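Local coordinates for conserved protein (MTH177) (Methanothermobacter marburgensis, PDB 1TR8) that serves as an archaeal nascent polypeptide-associated complex, a homodimeric chaperone that interacts with the ribosome, binds ribosomal RNA and probably contacts the emerging nascent chain, at the interface of chains A and B and the interface of chains A and C. Coordinates in Å, arbitrary orientation; residue numbers count along the deposited sequence, not the author numbering. Chains: chain A/B/C, conserved protein (MTH177).

Contact 1: the interface of chains A and B. Residues chain A 14, 17-20; chain B 22-24.
A:Glu19 and B:Lys23 face each other as an antiparallel beta bridge where two NAC domains join in a two-fold pair, probably the homodimer, strand 19-23 of one chain meeting strand 19-23 of the other. The backbone amide N of B:Lys23 gives a hydrogen bond of 2.7 Å to the carbonyl O of A:Glu19, almost straight at 168°. In return the carbonyl O of B:Lys23 accepts from the amide N of A:Glu18, also at 2.7 Å, and more weakly from the amide N of A:Glu19.

The side chain of B:Lys23 then runs beside that of A:Glu19, both pointing the same way. Its CB lies 3.6 Å from O of A:Glu19, and CG stays near the same oxygen. CD is level with the carboxylate carbon CD of A:Glu19, 4.2 Å away. Beyond it the extended chain carries the ammonium NZ to 3.9 Å from OE2, a loose salt bridge. The glutamate puts its CG opposite the backbone N (chi1 -175°) and continues extended, which brings the carboxylate alongside the lysine. Long chains of opposite charge suit such paired strand positions, since methylenes can run together before the charges meet.

Branched residues fill the neighbouring layer. CG2 of B:Ile22 meets the two methyls of A:Val17, CG1 at 3.7 Å and CG2 slightly farther, the side chains crossing obliquely. B:Leu24 sets its CG against the CA of A:Val17, giving the end of the strand an apolar cover.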
ATOM      1  N   LEU A  14     -18.631  10.420   3.985  1.00 70.32           N
ATOM      2  CA  LEU A  14     -18.132   9.064   3.732  1.00 70.44           C
ATOM      3  C   LEU A  14     -18.047   8.376   5.073  1.00 69.41           C
ATOM      4  O   LEU A  14     -17.315   8.819   5.957  1.00 69.76           O
ATOM      5  CB  LEU A  14     -16.765   9.094   3.050  1.00 70.77           C
ATOM      6  CG  LEU A  14     -16.232   7.772   2.506  1.00 72.79           C
ATOM      7  CD1 LEU A  14     -17.106   7.320   1.354  1.00 76.94           C
ATOM      8  CD2 LEU A  14     -14.770   7.860   2.046  1.00 72.93           C
ATOM      9  N   VAL A  17     -15.124   4.971   7.972  1.00 56.80           N
ATOM     10  CA  VAL A  17     -13.724   4.966   7.632  1.00 56.55           C
ATOM     11  C   VAL A  17     -12.940   4.635   8.893  1.00 56.55           C
ATOM     12  O   VAL A  17     -13.087   5.298   9.913  1.00 57.31           O
ATOM     13  CB  VAL A  17     -13.240   6.286   7.005  1.00 57.88           C
ATOM     14  CG1 VAL A  17     -11.717   6.229   6.767  1.00 56.26           C
ATOM     15  CG2 VAL A  17     -13.965   6.553   5.682  1.00 55.34           C
ATOM     16  N   GLU A  18     -12.161   3.559   8.825  1.00 54.91           N
ATOM     17  CA  GLU A  18     -11.386   3.094   9.960  1.00 54.35           C
ATOM     18  C   GLU A  18     -10.028   3.750  10.042  1.00 53.18           C
ATOM     19  O   GLU A  18      -9.523   3.966  11.134  1.00 53.10           O
ATOM     20  CB  GLU A  18     -11.247   1.568   9.951  1.00 53.76           C
ATOM     21  CG  GLU A  18     -12.589   0.883  10.128  1.00 55.21           C
ATOM     22  CD  GLU A  18     -12.494  -0.626  10.177  1.00 57.09           C
ATOM     23  OE1 GLU A  18     -11.410  -1.184   9.888  1.00 60.56           O
ATOM     24  OE2 GLU A  18     -13.513  -1.252  10.534  1.00 62.77           O
ATOM     25  N   GLU A  19      -9.466   4.131   8.903  1.00 53.12           N
ATOM     26  CA  GLU A  19      -8.127   4.675   8.868  1.00 52.99           C
ATOM     27  C   GLU A  19      -7.879   5.290   7.509  1.00 52.59           C
ATOM     28  O   GLU A  19      -8.396   4.809   6.480  1.00 53.45           O
ATOM     29  CB  GLU A  19      -7.168   3.517   9.131  1.00 52.76           C
ATOM     30  CG  GLU A  19      -5.686   3.812   9.261  1.00 56.79           C
ATOM     31  CD  GLU A  19      -4.914   2.526   9.595  1.00 55.93           C
ATOM     32  OE1 GLU A  19      -5.448   1.685  10.345  1.00 61.67           O
ATOM     33  OE2 GLU A  19      -3.776   2.345   9.141  1.00 63.23           O
ATOM     34  N   VAL A  20      -7.078   6.346   7.508  1.00 52.14           N
ATOM     35  CA  VAL A  20      -6.526   6.916   6.287  1.00 51.73           C
ATOM     36  C   VAL A  20      -5.030   6.904   6.488  1.00 51.40           C
ATOM     37  O   VAL A  20      -4.541   7.227   7.579  1.00 49.99           O
ATOM     38  CB  VAL A  20      -7.000   8.354   6.084  1.00 52.35           C
ATOM     39  CG1 VAL A  20      -6.208   9.045   4.969  1.00 52.25           C
ATOM     40  CG2 VAL A  20      -8.493   8.341   5.797  1.00 53.90           C
TER
ATOM     41  N   ILE B  22      -7.679   4.926   1.832  1.00 53.22           N
ATOM     42  CA  ILE B  22      -8.785   5.100   2.771  1.00 52.65           C
ATOM     43  C   ILE B  22      -9.347   3.722   3.091  1.00 51.77           C
ATOM     44  O   ILE B  22      -9.783   3.013   2.193  1.00 51.03           O
ATOM     45  CB  ILE B  22      -9.860   5.992   2.144  1.00 53.66           C
ATOM     46  CG1 ILE B  22      -9.239   7.341   1.761  1.00 55.06           C
ATOM     47  CG2 ILE B  22     -11.049   6.210   3.098  1.00 53.16           C
ATOM     48  CD1 ILE B  22     -10.124   8.156   0.887  1.00 55.38           C
ATOM     49  N   LYS B  23      -9.272   3.327   4.356  1.00 50.87           N
ATOM     50  CA  LYS B  23      -9.645   1.986   4.749  1.00 51.37           C
ATOM     51  C   LYS B  23     -10.970   1.948   5.475  1.00 50.91           C
ATOM     52  O   LYS B  23     -11.192   2.627   6.476  1.00 50.39           O
ATOM     53  CB  LYS B  23      -8.581   1.354   5.634  1.00 51.63           C
ATOM     54  CG  LYS B  23      -7.186   1.368   5.037  1.00 51.82           C
ATOM     55  CD  LYS B  23      -6.209   0.825   6.035  1.00 53.08           C
ATOM     56  CE  LYS B  23      -4.850   0.627   5.431  1.00 57.04           C
ATOM     57  NZ  LYS B  23      -4.083  -0.306   6.289  1.00 58.43           N
ATOM     58  N   LEU B  24     -11.826   1.074   4.976  1.00 50.46           N
ATOM     59  CA  LEU B  24     -13.097   0.787   5.597  1.00 51.66           C
ATOM     60  C   LEU B  24     -13.087  -0.702   5.885  1.00 51.88           C
ATOM     61  O   LEU B  24     -12.079  -1.374   5.651  1.00 51.87           O
ATOM     62  CB  LEU B  24     -14.263   1.163   4.673  1.00 51.77           C
ATOM     63  CG  LEU B  24     -14.283   2.618   4.175  1.00 51.79           C
ATOM     64  CD1 LEU B  24     -13.472   2.820   2.901  1.00 51.49           C
ATOM     65  CD2 LEU B  24     -15.711   3.020   3.921  1.00 52.96           C
TER

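Contact 2: the interface of chains A and C. Residues chain A 28, 56-58; chain C 30, 55-57.
An antiparallel strand-edge interface joins chains A and C, A:Leu58 pairing with C:Arg56 as strand 53-61 of A meets strand 53-57 of C; it links NAC domains within the deposited tetramer, though this larger association may belong to the crystal. Its polar centre is the carboxylate of A:Glu28, shared by two arginines. OE2 presents its syn lone pair to NH2 of C:Arg56 at 2.5 Å, close to the guanidinium plane, and the two flat groups are turned 35° apart. OE1 is taken nearly along its C-O axis by NH2 of A:Arg56 from its own chain, at 2.7 Å. One carboxylate thus lies between two guanidinium groups and probably balances their charge.

C:Arg56 reaches the acid by bending at chi3 (-66°), while C:Ile30 CD1 lies over one face of its guanidinium, 3.4 Å above the plane. CB of C:Arg56 packs 3.9 Å from CD1 of A:Leu58, whose CD2 touches CD1 of C:Ile30. Arginine suits this place because its stem is apolar and its end is charged. Putting a leucine at C:Arg56 would probably leave OE2 of A:Glu28 without its mate across the interface and uncover the C:Ile30 methyl. In this assembly the site holds the strands of two subunits together by charge as well as by apolar contact, whether or not the same tetramer forms in solution.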
ATOM      1  N   GLU A  28       4.911   7.661   6.457  1.00 49.78           N
ATOM      2  CA  GLU A  28       3.493   7.613   6.269  1.00 50.04           C
ATOM      3  C   GLU A  28       2.798   8.336   7.429  1.00 50.52           C
ATOM      4  O   GLU A  28       3.284   8.363   8.558  1.00 50.59           O
ATOM      5  CB  GLU A  28       3.065   6.152   6.166  1.00 50.45           C
ATOM      6  CG  GLU A  28       3.928   5.393   5.148  1.00 53.35           C
ATOM      7  CD  GLU A  28       3.521   3.949   4.934  1.00 54.14           C
ATOM      8  OE1 GLU A  28       2.950   3.358   5.877  1.00 58.68           O
ATOM      9  OE2 GLU A  28       3.819   3.400   3.838  1.00 61.74           O
ATOM     10  N   ARG A  56       4.755   7.558  10.972  1.00 57.01           N
ATOM     11  CA  ARG A  56       5.439   6.264  10.915  1.00 58.61           C
ATOM     12  C   ARG A  56       6.542   6.388   9.882  1.00 56.78           C
ATOM     13  O   ARG A  56       6.248   6.621   8.720  1.00 57.11           O
ATOM     14  CB  ARG A  56       4.428   5.251  10.409  1.00 58.75           C
ATOM     15  CG  ARG A  56       4.864   3.848  10.479  1.00 61.83           C
ATOM     16  CD  ARG A  56       3.668   2.923  10.453  1.00 61.22           C
ATOM     17  NE  ARG A  56       2.983   2.971   9.181  1.00 61.02           N
ATOM     18  CZ  ARG A  56       1.795   2.438   8.966  1.00 62.83           C
ATOM     19  NH1 ARG A  56       1.132   1.889   9.976  1.00 63.36           N
ATOM     20  NH2 ARG A  56       1.260   2.489   7.756  1.00 61.01           N
ATOM     21  N   SER A  57       7.797   6.284  10.284  1.00 56.69           N
ATOM     22  CA  SER A  57       8.898   6.510   9.353  1.00 58.33           C
ATOM     23  C   SER A  57       9.273   5.229   8.588  1.00 57.82           C
ATOM     24  O   SER A  57       8.913   4.127   9.004  1.00 56.64           O
ATOM     25  CB  SER A  57      10.104   7.089  10.081  1.00 58.66           C
ATOM     26  OG  SER A  57      10.769   6.078  10.803  1.00 60.70           O
ATOM     27  N   LEU A  58       9.823   5.406   7.392  1.00 57.71           N
ATOM     28  CA  LEU A  58      10.238   4.287   6.544  1.00 60.35           C
ATOM     29  C   LEU A  58      11.733   4.367   6.249  1.00 60.61           C
ATOM     30  O   LEU A  58      12.238   5.417   5.897  1.00 62.98           O
ATOM     31  CB  LEU A  58       9.462   4.286   5.223  1.00 60.43           C
ATOM     32  CG  LEU A  58       8.280   3.311   5.172  1.00 62.77           C
ATOM     33  CD1 LEU A  58       7.137   3.787   6.007  1.00 63.42           C
ATOM     34  CD2 LEU A  58       7.832   3.065   3.740  1.00 63.97           C
TER
ATOM     35  N   ILE C  30       8.625  -3.052   1.802  1.00 49.52           N
ATOM     36  CA  ILE C  30       8.015  -2.522   0.596  1.00 49.98           C
ATOM     37  C   ILE C  30       9.107  -2.338  -0.431  1.00 50.70           C
ATOM     38  O   ILE C  30      10.127  -1.702  -0.167  1.00 50.79           O
ATOM     39  CB  ILE C  30       7.347  -1.143   0.868  1.00 51.61           C
ATOM     40  CG1 ILE C  30       6.247  -1.269   1.921  1.00 53.78           C
ATOM     41  CG2 ILE C  30       6.735  -0.546  -0.396  1.00 52.33           C
ATOM     42  CD1 ILE C  30       6.678  -0.661   3.213  1.00 57.95           C
ATOM     43  N   GLU C  55      11.719  -0.447   4.915  1.00 56.65           N
ATOM     44  CA  GLU C  55      11.133  -1.149   6.045  1.00 57.78           C
ATOM     45  C   GLU C  55      10.168  -0.195   6.732  1.00 57.92           C
ATOM     46  O   GLU C  55      10.504   0.956   6.993  1.00 54.16           O
ATOM     47  CB  GLU C  55      12.240  -1.644   6.995  1.00 58.01           C
ATOM     48  CG  GLU C  55      11.868  -1.700   8.471  1.00 58.52           C
ATOM     49  CD  GLU C  55      13.073  -1.842   9.401  1.00 60.08           C
ATOM     50  OE1 GLU C  55      13.404  -0.842  10.088  1.00 63.30           O
ATOM     51  OE2 GLU C  55      13.672  -2.945   9.468  1.00 55.17           O
ATOM     52  N   ARG C  56       8.940  -0.683   6.885  1.00 60.56           N
ATOM     53  CA  ARG C  56       7.867   0.022   7.564  1.00 61.41           C
ATOM     54  C   ARG C  56       7.621  -0.658   8.885  1.00 61.81           C
ATOM     55  O   ARG C  56       7.011  -1.727   8.956  1.00 59.99           O
ATOM     56  CB  ARG C  56       6.583  -0.040   6.735  1.00 62.15           C
ATOM     57  CG  ARG C  56       5.330   0.448   7.457  1.00 62.46           C
ATOM     58  CD  ARG C  56       4.066   0.021   6.713  1.00 63.48           C
ATOM     59  NE  ARG C  56       4.007   0.705   5.430  1.00 64.33           N
ATOM     60  CZ  ARG C  56       3.555   0.190   4.300  1.00 66.47           C
ATOM     61  NH1 ARG C  56       3.208  -1.088   4.214  1.00 65.88           N
ATOM     62  NH2 ARG C  56       3.551   0.950   3.218  1.00 67.73           N
ATOM     63  N   SER C  57       8.170  -0.054   9.923  1.00 63.72           N
ATOM     64  CA  SER C  57       7.834  -0.404  11.278  1.00 66.60           C
ATOM     65  C   SER C  57       6.390   0.048  11.533  1.00 66.95           C
ATOM     66  O   SER C  57       6.020   1.165  11.170  1.00 67.18           O
ATOM     67  CB  SER C  57       8.811   0.347  12.160  1.00 67.31           C
ATOM     68  OG  SER C  57       8.900   1.701  11.701  1.00 71.97           O
TER

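Contact 3: the interface of chains A and B. Residues chain A 14, 45, 47; chain B 22, 29, 31, 53.
The phenol oxygen OH of A:Tyr47 reaches into a greasy corner of chain B, with CG2 of B:Ile29 at 3.7 Å and CB of B:Ala53 at 3.9 Å. From its own chain, NZ of A:Lys45 offers this oxygen a weak hydrogen bond of 3.4 Å. The patch belongs to the two-fold dimer of NAC domains: a tyrosine of strand 44-51 lies over side chains rising from strands 19-23, 27-32 and 53-57 of the partner.

B:Ile22 places its terminal methyl CD1 over the centre of the tyrosine ring, 3.8 Å from the centroid, in a CH-pi contact. An extended chi2 (168°) lets the methyl stand up from the strand and meet the ring face. CD1 of B:Ile31 comes to the same side of the ring but displaced towards its rim, 3.7 Å from CE2 and almost as near CD2. B:Ile29 also approaches from this side, farther out, beneath the hydroxyl end, so three isoleucines lie on one side of the ring, at its centre, along its CD2-CE2 edge and under the hydroxyl end. B:Ala53 lies close to the ring plane, off to one side of the hydroxyl, where a short side chain suits the close approach of the oxygen.

Tyrosine fits the position because a broad aromatic face can cover several branched chains while the hydroxyl keeps a polar neighbour on its own side. Nearby, A:Leu14 brings CD2 to 4.2 Å from CG2 of B:Ile22, extending the apolar layer beyond the ring.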
ATOM      1  N   LEU A  14     -18.631  10.420   3.985  1.00 70.32           N
ATOM      2  CA  LEU A  14     -18.132   9.064   3.732  1.00 70.44           C
ATOM      3  C   LEU A  14     -18.047   8.376   5.073  1.00 69.41           C
ATOM      4  O   LEU A  14     -17.315   8.819   5.957  1.00 69.76           O
ATOM      5  CB  LEU A  14     -16.765   9.094   3.050  1.00 70.77           C
ATOM      6  CG  LEU A  14     -16.232   7.772   2.506  1.00 72.79           C
ATOM      7  CD1 LEU A  14     -17.106   7.320   1.354  1.00 76.94           C
ATOM      8  CD2 LEU A  14     -14.770   7.860   2.046  1.00 72.93           C
ATOM      9  N   LYS A  45     -11.636  13.188  -7.808  1.00 57.04           N
ATOM     10  CA  LYS A  45     -12.232  13.174  -6.478  1.00 55.19           C
ATOM     11  C   LYS A  45     -11.397  14.102  -5.617  1.00 53.49           C
ATOM     12  O   LYS A  45     -10.195  14.240  -5.826  1.00 52.94           O
ATOM     13  CB  LYS A  45     -12.185  11.765  -5.879  1.00 55.26           C
ATOM     14  CG  LYS A  45     -13.132  10.748  -6.498  1.00 57.55           C
ATOM     15  CD  LYS A  45     -14.573  11.002  -6.079  1.00 59.10           C
ATOM     16  CE  LYS A  45     -15.494   9.850  -6.455  1.00 58.52           C
ATOM     17  NZ  LYS A  45     -14.995   8.584  -5.897  1.00 63.69           N
ATOM     18  N   TYR A  47     -11.006  14.428  -1.491  1.00 52.55           N
ATOM     19  CA  TYR A  47     -11.346  13.937  -0.159  1.00 53.64           C
ATOM     20  C   TYR A  47     -10.815  14.888   0.896  1.00 53.00           C
ATOM     21  O   TYR A  47      -9.650  15.257   0.831  1.00 52.43           O
ATOM     22  CB  TYR A  47     -10.716  12.570   0.076  1.00 54.16           C
ATOM     23  CG  TYR A  47     -11.283  11.497  -0.798  1.00 56.93           C
ATOM     24  CD1 TYR A  47     -12.443  10.825  -0.436  1.00 57.84           C
ATOM     25  CD2 TYR A  47     -10.656  11.147  -1.988  1.00 55.95           C
ATOM     26  CE1 TYR A  47     -12.961   9.826  -1.241  1.00 57.65           C
ATOM     27  CE2 TYR A  47     -11.173  10.166  -2.797  1.00 57.13           C
ATOM     28  CZ  TYR A  47     -12.328   9.505  -2.419  1.00 57.42           C
ATOM     29  OH  TYR A  47     -12.874   8.553  -3.260  1.00 60.27           O
TER
ATOM     30  N   ILE B  22      -7.679   4.926   1.832  1.00 53.22           N
ATOM     31  CA  ILE B  22      -8.785   5.100   2.771  1.00 52.65           C
ATOM     32  C   ILE B  22      -9.347   3.722   3.091  1.00 51.77           C
ATOM     33  O   ILE B  22      -9.783   3.013   2.193  1.00 51.03           O
ATOM     34  CB  ILE B  22      -9.860   5.992   2.144  1.00 53.66           C
ATOM     35  CG1 ILE B  22      -9.239   7.341   1.761  1.00 55.06           C
ATOM     36  CG2 ILE B  22     -11.049   6.210   3.098  1.00 53.16           C
ATOM     37  CD1 ILE B  22     -10.124   8.156   0.887  1.00 55.38           C
ATOM     38  N   ILE B  29     -10.104   2.447  -0.483  1.00 50.60           N
ATOM     39  CA  ILE B  29     -10.036   3.342  -1.637  1.00 51.18           C
ATOM     40  C   ILE B  29      -8.601   3.845  -1.747  1.00 49.61           C
ATOM     41  O   ILE B  29      -8.058   4.310  -0.772  1.00 49.39           O
ATOM     42  CB  ILE B  29     -11.039   4.530  -1.518  1.00 50.70           C
ATOM     43  CG1 ILE B  29     -12.483   4.018  -1.441  1.00 52.40           C
ATOM     44  CG2 ILE B  29     -10.946   5.439  -2.747  1.00 51.19           C
ATOM     45  CD1 ILE B  29     -13.489   5.092  -0.982  1.00 52.11           C
ATOM     46  N   ILE B  31      -5.951   6.301  -3.877  1.00 52.22           N
ATOM     47  CA  ILE B  31      -5.643   7.381  -4.809  1.00 54.23           C
ATOM     48  C   ILE B  31      -4.120   7.429  -5.071  1.00 54.25           C
ATOM     49  O   ILE B  31      -3.338   7.679  -4.152  1.00 53.62           O
ATOM     50  CB  ILE B  31      -6.124   8.736  -4.239  1.00 52.05           C
ATOM     51  CG1 ILE B  31      -7.605   8.681  -3.851  1.00 55.63           C
ATOM     52  CG2 ILE B  31      -5.929   9.818  -5.285  1.00 54.63           C
ATOM     53  CD1 ILE B  31      -7.891   8.505  -2.372  1.00 55.20           C
ATOM     54  N   ALA B  53      -9.349   7.780  -8.110  1.00 55.23           N
ATOM     55  CA  ALA B  53      -9.441   6.746  -7.093  1.00 55.47           C
ATOM     56  C   ALA B  53      -9.748   5.361  -7.670  1.00 55.90           C
ATOM     57  O   ALA B  53     -10.331   5.224  -8.738  1.00 55.80           O
ATOM     58  CB  ALA B  53     -10.518   7.127  -6.082  1.00 56.82           C
TER

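Contact 4: the interface of chains A and C. Residues chain A 30, 32, 55-56; chain C 58-61.
The guanidinium of A:Arg56 meets a different chain on each side: CD1 of A:Ile30 covers the centre of one face, 3.4 Å above the plane, while on the other CD2 of C:Leu58 stands over the NH1 end, 4.1 Å from NH1, beside the stem of C:Arg56. At the NH1 edge the carbonyl O of C:Leu58 lies close to the guanidinium plane. This is another strand-edge meeting of NAC domains in the deposited tetramer, perhaps a crystal association.

The arginine bends at chi3 (67°), which turns its flat end over the isoleucine and leaves the stem facing chain C. CD then lies 3.9 Å from CA of C:Leu58, and CG passes the carbonyl O of C:Glu59. Arginine suits the place because its methylenes pack like a hydrocarbon while its flat group offers two faces to apolar neighbours. A serine at A:Arg56 would probably open a gap beside CD1 of A:Ile30 and lose the stem's packing against the backbone of C:Leu58.

Beside this, A:Glu55 and C:Glu61 form an antiparallel bridge through their backbone atoms. N of A:Glu55 bonds to O of C:Glu61 at 2.9 Å, straight at the hydrogen although the donor stands above the carbonyl plane. N of C:Glu61 returns a bond of 2.8 Å to O of A:Glu55. The small side chain of C:Ala60 meets the tip of A:Ile30, CB 3.8 Å from CD1.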
ATOM      1  N   ILE A  30      -0.725   8.495   9.475  1.00 49.28           N
ATOM      2  CA  ILE A  30      -1.873   7.651   9.733  1.00 50.63           C
ATOM      3  C   ILE A  30      -2.877   8.426  10.583  1.00 50.79           C
ATOM      4  O   ILE A  30      -2.514   8.974  11.635  1.00 49.35           O
ATOM      5  CB  ILE A  30      -1.420   6.358  10.489  1.00 51.80           C
ATOM      6  CG1 ILE A  30      -0.438   5.548   9.639  1.00 55.50           C
ATOM      7  CG2 ILE A  30      -2.601   5.481  10.874  1.00 50.74           C
ATOM      8  CD1 ILE A  30       0.959   5.681  10.130  1.00 58.70           C
ATOM      9  N   LYS A  32      -6.466   7.789  12.482  1.00 55.91           N
ATOM     10  CA  LYS A  32      -7.425   6.786  12.942  1.00 58.77           C
ATOM     11  C   LYS A  32      -8.841   7.341  13.110  1.00 59.02           C
ATOM     12  O   LYS A  32      -9.036   8.454  13.566  1.00 58.17           O
ATOM     13  CB  LYS A  32      -6.952   6.142  14.247  1.00 59.99           C
ATOM     14  CG  LYS A  32      -5.863   5.096  14.017  1.00 64.87           C
ATOM     15  CD  LYS A  32      -4.697   5.216  14.997  1.00 67.78           C
ATOM     16  CE  LYS A  32      -3.360   4.914  14.301  1.00 71.04           C
ATOM     17  NZ  LYS A  32      -2.158   4.950  15.214  1.00 70.07           N
ATOM     18  N   GLU A  55       2.643   9.730  12.837  1.00 56.35           N
ATOM     19  CA  GLU A  55       3.686   9.490  11.853  1.00 57.24           C
ATOM     20  C   GLU A  55       4.385   8.176  12.088  1.00 56.66           C
ATOM     21  O   GLU A  55       4.678   7.820  13.220  1.00 53.21           O
ATOM     22  CB  GLU A  55       4.757  10.556  11.912  1.00 56.72           C
ATOM     23  CG  GLU A  55       4.235  11.912  11.530  1.00 60.62           C
ATOM     24  CD  GLU A  55       5.356  12.895  11.335  1.00 59.22           C
ATOM     25  OE1 GLU A  55       6.356  12.795  12.088  1.00 60.39           O
ATOM     26  OE2 GLU A  55       5.228  13.693  10.383  1.00 59.13           O
ATOM     27  N   ARG A  56       4.755   7.558  10.972  1.00 57.01           N
ATOM     28  CA  ARG A  56       5.439   6.264  10.915  1.00 58.61           C
ATOM     29  C   ARG A  56       6.542   6.388   9.882  1.00 56.78           C
ATOM     30  O   ARG A  56       6.248   6.621   8.720  1.00 57.11           O
ATOM     31  CB  ARG A  56       4.428   5.251  10.409  1.00 58.75           C
ATOM     32  CG  ARG A  56       4.864   3.848  10.479  1.00 61.83           C
ATOM     33  CD  ARG A  56       3.668   2.923  10.453  1.00 61.22           C
ATOM     34  NE  ARG A  56       2.983   2.971   9.181  1.00 61.02           N
ATOM     35  CZ  ARG A  56       1.795   2.438   8.966  1.00 62.83           C
ATOM     36  NH1 ARG A  56       1.132   1.889   9.976  1.00 63.36           N
ATOM     37  NH2 ARG A  56       1.260   2.489   7.756  1.00 61.01           N
TER
ATOM     38  N   LEU C  58       5.575  -0.795  12.159  1.00 68.49           N
ATOM     39  CA  LEU C  58       4.129  -0.534  12.252  1.00 70.12           C
ATOM     40  C   LEU C  58       3.624   0.381  13.395  1.00 72.01           C
ATOM     41  O   LEU C  58       2.430   0.676  13.482  1.00 73.26           O
ATOM     42  CB  LEU C  58       3.380  -1.865  12.272  1.00 69.96           C
ATOM     43  CG  LEU C  58       3.507  -2.635  10.953  1.00 69.41           C
ATOM     44  CD1 LEU C  58       2.865  -3.996  11.064  1.00 67.20           C
ATOM     45  CD2 LEU C  58       2.878  -1.823   9.823  1.00 69.55           C
ATOM     46  N   GLU C  59       4.538   0.897  14.206  1.00 72.84           N
ATOM     47  CA  GLU C  59       4.212   1.856  15.264  1.00 73.16           C
ATOM     48  C   GLU C  59       4.254   3.304  14.759  1.00 72.43           C
ATOM     49  O   GLU C  59       5.223   3.726  14.128  1.00 72.93           O
ATOM     50  CB  GLU C  59       5.194   1.700  16.434  1.00 74.37           C
ATOM     51  CG  GLU C  59       6.536   1.094  16.027  1.00 76.74           C
ATOM     52  CD  GLU C  59       7.724   1.698  16.747  1.00 77.47           C
ATOM     53  OE1 GLU C  59       7.693   1.758  17.999  1.00 84.22           O
ATOM     54  OE2 GLU C  59       8.693   2.096  16.054  1.00 81.55           O
ATOM     55  N   ALA C  60       3.213   4.067  15.076  1.00 70.96           N
ATOM     56  CA  ALA C  60       3.120   5.464  14.675  1.00 70.95           C
ATOM     57  C   ALA C  60       3.067   6.364  15.903  1.00 69.52           C
ATOM     58  O   ALA C  60       2.501   6.004  16.927  1.00 69.39           O
ATOM     59  CB  ALA C  60       1.898   5.683  13.801  1.00 70.95           C
ATOM     60  N   GLU C  61       3.695   7.525  15.796  1.00 68.87           N
ATOM     61  CA  GLU C  61       3.863   8.422  16.926  1.00 68.06           C
ATOM     62  C   GLU C  61       3.263   9.783  16.637  1.00 65.42           C
ATOM     63  O   GLU C  61       3.389  10.297  15.531  1.00 61.58           O
ATOM     64  CB  GLU C  61       5.352   8.557  17.270  1.00 69.42           C
ATOM     65  CG  GLU C  61       5.888   7.387  18.090  1.00 74.89           C
ATOM     66  CD  GLU C  61       4.958   7.001  19.243  1.00 81.24           C
ATOM     67  OE1 GLU C  61       4.429   7.912  19.932  1.00 83.75           O
ATOM     68  OE2 GLU C  61       4.750   5.782  19.461  1.00 83.37           O
TER

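The contacts fall into two neighbouring pairs. Contact 1 and contact 3, about 9 Å apart between C-alpha centres, share A:Leu14 and B:Ile22 and belong to the two-fold A-B interface, so each recurs with the chains exchanged. Contact 2 and contact 4, also about 9 Å apart, share A:Arg56 on strand 53-61 and belong to the less symmetric A-C interface. Contacts 1 and 4 are about 15 Å apart, contacts 2 and 3 about 22 Å. Strand 27-32 takes part in both interfaces, alternate residues serving one partner or the other, so a subunit in the symmetric pair, the likelier homodimer, could bind a further neighbour.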